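Local coordinates for YECBM32 (Yersinia enterocolitica, PDB 2JDA), which binds polygalacturonic acid, a main backbone component of pectin, as a periplasmic, calcium-binding carbohydrate-binding module of the F5/8 type C family, at residues V13-Y18 with T36-S41. Residues are numbered along the deposited sequence; the frame is centred on the assembly and turned at random.
Sequences VTASGY and TRWAAS. With CA (calcium ion), chain C.
W38 and Y18 have the most surface buried here; the one hydrogen bond between the segments runs from the indole of W38 to the backbone of G17, next to Y18. W38 NE1 gives its N-H to G17 O over 2.9 Å, nearly straight at 165°; the oxygen lies 8° out of the indole plane, and the donor lies in the carbonyl plane, so both flat groups are well aligned for the bond. With CG anti to the backbone N (chi1 169°), the indole swings from its strand toward 13-18. A15 CB comes obliquely against the pyrrole part, 3.7 Å from W38 NE1, while Y18 CB sits at the ring edge, 4.1 Å from W38 CD1. G17 O is also approached by A40 CB at 3.5 Å, an apolar neighbour beside the bonded acceptor. Y18 adds a CA-H...O contact, its CA 3.1 Å from A39 O, whereas its phenol ring leads away from 36-41. Two residues before W38, T36 chelates the calcium ion through O and OG1, alongside N28, D31, D33, N129 and E130. The contact thus joins the end of strand 10-15, paired with 44-50 in the five-stranded antiparallel sheet, and the loop 16-18 to strand 38-41, which pairs with 125-133 in the other sheet.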
ATOM      1  N   VAL A  13      -6.108   8.006  -6.517  1.00 10.93           N
ATOM      2  CA  VAL A  13      -4.936   7.858  -5.669  1.00 10.60           C
ATOM      3  C   VAL A  13      -4.371   9.246  -5.437  1.00 11.17           C
ATOM      4  O   VAL A  13      -4.276  10.050  -6.392  1.00 12.15           O
ATOM      5  CB  VAL A  13      -3.846   6.957  -6.289  1.00 10.30           C
ATOM      6  CG1 VAL A  13      -2.632   6.839  -5.355  1.00 12.03           C
ATOM      7  CG2 VAL A  13      -4.395   5.623  -6.639  1.00 11.35           C
ATOM      8  N   THR A  14      -3.982   9.534  -4.201  1.00  9.91           N
ATOM      9  CA  THR A  14      -3.290  10.773  -3.858  1.00 10.06           C
ATOM     10  C   THR A  14      -2.080  10.391  -3.027  1.00  9.80           C
ATOM     11  O   THR A  14      -2.019   9.305  -2.445  1.00  9.80           O
ATOM     12  CB  THR A  14      -4.187  11.776  -3.129  1.00 10.90           C
ATOM     13  OG1 THR A  14      -4.776  11.142  -1.981  1.00 11.92           O
ATOM     14  CG2 THR A  14      -5.307  12.246  -3.993  1.00 12.10           C
ATOM     15  N   ALA A  15      -1.138  11.295  -2.901  1.00 10.26           N
ATOM     16  CA  ALA A  15       0.040  11.037  -2.086  1.00  9.87           C
ATOM     17  C   ALA A  15       0.667  12.323  -1.538  1.00  9.74           C
ATOM     18  O   ALA A  15       0.444  13.422  -2.057  1.00 10.50           O
ATOM     19  CB  ALA A  15       1.064  10.239  -2.873  1.00 10.20           C
ATOM     20  N   SER A  16       1.501  12.159  -0.509  1.00  9.26           N
ATOM     21  CA  SER A  16       2.247  13.246   0.052  1.00 10.06           C
ATOM     22  C   SER A  16       3.204  13.871  -0.956  1.00 10.90           C
ATOM     23  O   SER A  16       3.485  15.063  -0.854  1.00 11.37           O
ATOM     24  CB  SER A  16       3.080  12.742   1.224  1.00 10.84           C
ATOM     25  OG  SER A  16       3.902  11.685   0.880  1.00 10.91           O
ATOM     26  N   GLY A  17       3.734  13.052  -1.849  1.00 10.14           N
ATOM     27  CA  GLY A  17       4.748  13.443  -2.812  1.00  9.93           C
ATOM     28  C   GLY A  17       5.132  12.268  -3.652  1.00  9.04           C
ATOM     29  O   GLY A  17       4.585  11.192  -3.466  1.00  9.92           O
ATOM     30  N   TYR A  18       6.030  12.501  -4.613  1.00  9.85           N
ATOM     31  CA  TYR A  18       6.444  11.486  -5.530  1.00  9.87           C
ATOM     32  C   TYR A  18       7.717  11.954  -6.234  1.00 10.04           C
ATOM     33  O   TYR A  18       8.009  13.143  -6.296  1.00 11.13           O
ATOM     34  CB  TYR A  18       5.309  11.249  -6.581  1.00 10.61           C
ATOM     35  CG  TYR A  18       4.979  12.427  -7.473  1.00  9.07           C
ATOM     36  CD1 TYR A  18       5.425  12.471  -8.803  1.00 10.26           C
ATOM     37  CD2 TYR A  18       4.227  13.487  -7.023  1.00 10.60           C
ATOM     38  CE1 TYR A  18       5.143  13.520  -9.636  1.00 10.65           C
ATOM     39  CE2 TYR A  18       3.952  14.564  -7.848  1.00 10.92           C
ATOM     40  CZ  TYR A  18       4.409  14.595  -9.139  1.00 10.91           C
ATOM     41  OH  TYR A  18       4.113  15.686  -9.968  1.00 11.34           O
ATOM     42  N   THR A  36       5.665  -0.433 -13.043  1.00 15.23           N
ATOM     43  CA  THR A  36       5.580   1.002 -12.676  1.00 13.43           C
ATOM     44  C   THR A  36       5.395   1.080 -11.157  1.00 12.93           C
ATOM     45  O   THR A  36       4.741   0.233 -10.545  1.00 12.64           O
ATOM     46  CB  THR A  36       4.375   1.667 -13.324  1.00 13.10           C
ATOM     47  OG1 THR A  36       3.176   1.079 -12.802  1.00 13.36           O
ATOM     48  CG2 THR A  36       4.380   1.478 -14.823  1.00 14.66           C
ATOM     49  N   ARG A  37       5.944   2.122 -10.555  1.00 10.59           N
ATOM     50  CA  ARG A  37       5.870   2.322  -9.109  1.00 10.51           C
ATOM     51  C   ARG A  37       5.610   3.745  -8.738  1.00 10.22           C
ATOM     52  O   ARG A  37       5.888   4.656  -9.485  1.00 10.04           O
ATOM     53  CB  ARG A  37       7.158   1.846  -8.456  1.00 10.60           C
ATOM     54  CG  ARG A  37       8.419   2.607  -8.806  1.00 11.47           C
ATOM     55  CD  ARG A  37       9.647   1.975  -8.214  1.00 13.40           C
ATOM     56  NE  ARG A  37      10.919   2.596  -8.564  1.00 15.46           N
ATOM     57  CZ  ARG A  37      11.619   2.299  -9.631  1.00 16.86           C
ATOM     58  NH1 ARG A  37      11.152   1.478 -10.559  1.00 18.92           N
ATOM     59  NH2 ARG A  37      12.786   2.892  -9.766  1.00 21.76           N
ATOM     60  N   TRP A  38       5.012   3.894  -7.566  1.00  9.57           N
ATOM     61  CA  TRP A  38       5.041   5.134  -6.806  1.00  9.30           C
ATOM     62  C   TRP A  38       6.266   5.101  -5.915  1.00  9.54           C
ATOM     63  O   TRP A  38       6.546   4.087  -5.268  1.00 10.63           O
ATOM     64  CB  TRP A  38       3.788   5.235  -5.915  1.00  8.86           C
ATOM     65  CG  TRP A  38       3.858   6.343  -4.904  1.00  8.87           C
ATOM     66  CD1 TRP A  38       3.868   7.691  -5.181  1.00  9.64           C
ATOM     67  CD2 TRP A  38       3.947   6.230  -3.492  1.00  9.17           C
ATOM     68  NE1 TRP A  38       4.027   8.418  -4.032  1.00  9.76           N
ATOM     69  CE2 TRP A  38       4.026   7.543  -2.967  1.00 10.08           C
ATOM     70  CE3 TRP A  38       4.007   5.141  -2.588  1.00  9.97           C
ATOM     71  CZ2 TRP A  38       4.156   7.785  -1.606  1.00 11.10           C
ATOM     72  CZ3 TRP A  38       4.125   5.390  -1.258  1.00 10.97           C
ATOM     73  CH2 TRP A  38       4.189   6.721  -0.772  1.00 10.76           C
ATOM     74  N   ALA A  39       6.958   6.220  -5.832  1.00  9.61           N
ATOM     75  CA  ALA A  39       8.106   6.372  -4.927  1.00  9.71           C
ATOM     76  C   ALA A  39       8.148   7.788  -4.369  1.00  9.66           C
ATOM     77  O   ALA A  39       7.939   8.749  -5.094  1.00 10.57           O
ATOM     78  CB  ALA A  39       9.401   6.085  -5.606  1.00 10.87           C
ATOM     79  N   ALA A  40       8.454   7.900  -3.078  1.00  9.92           N
ATOM     80  CA  ALA A  40       8.542   9.194  -2.387  1.00 10.58           C
ATOM     81  C   ALA A  40       9.567   9.058  -1.286  1.00  9.94           C
ATOM     82  O   ALA A  40       9.793   7.966  -0.804  1.00 11.05           O
ATOM     83  CB  ALA A  40       7.209   9.570  -1.814  1.00 10.53           C
ATOM     84  N   SER A  41      10.187  10.169  -0.858  1.00 11.74           N
ATOM     85  CA  SER A  41      11.253  10.130   0.145  1.00 11.89           C
ATOM     86  C   SER A  41      10.786  10.725   1.469  1.00 11.05           C
ATOM     87  O   SER A  41       9.934  11.633   1.537  1.00 12.47           O
ATOM     88  CB  SER A  41      12.509  10.826  -0.360  1.00 14.27           C
ATOM     89  OG  SER A  41      12.263  12.084  -0.830  1.00 18.57           O
TER
HETATM   90 CA    CA C1146       2.338  -0.269 -10.868  1.00 11.95          CA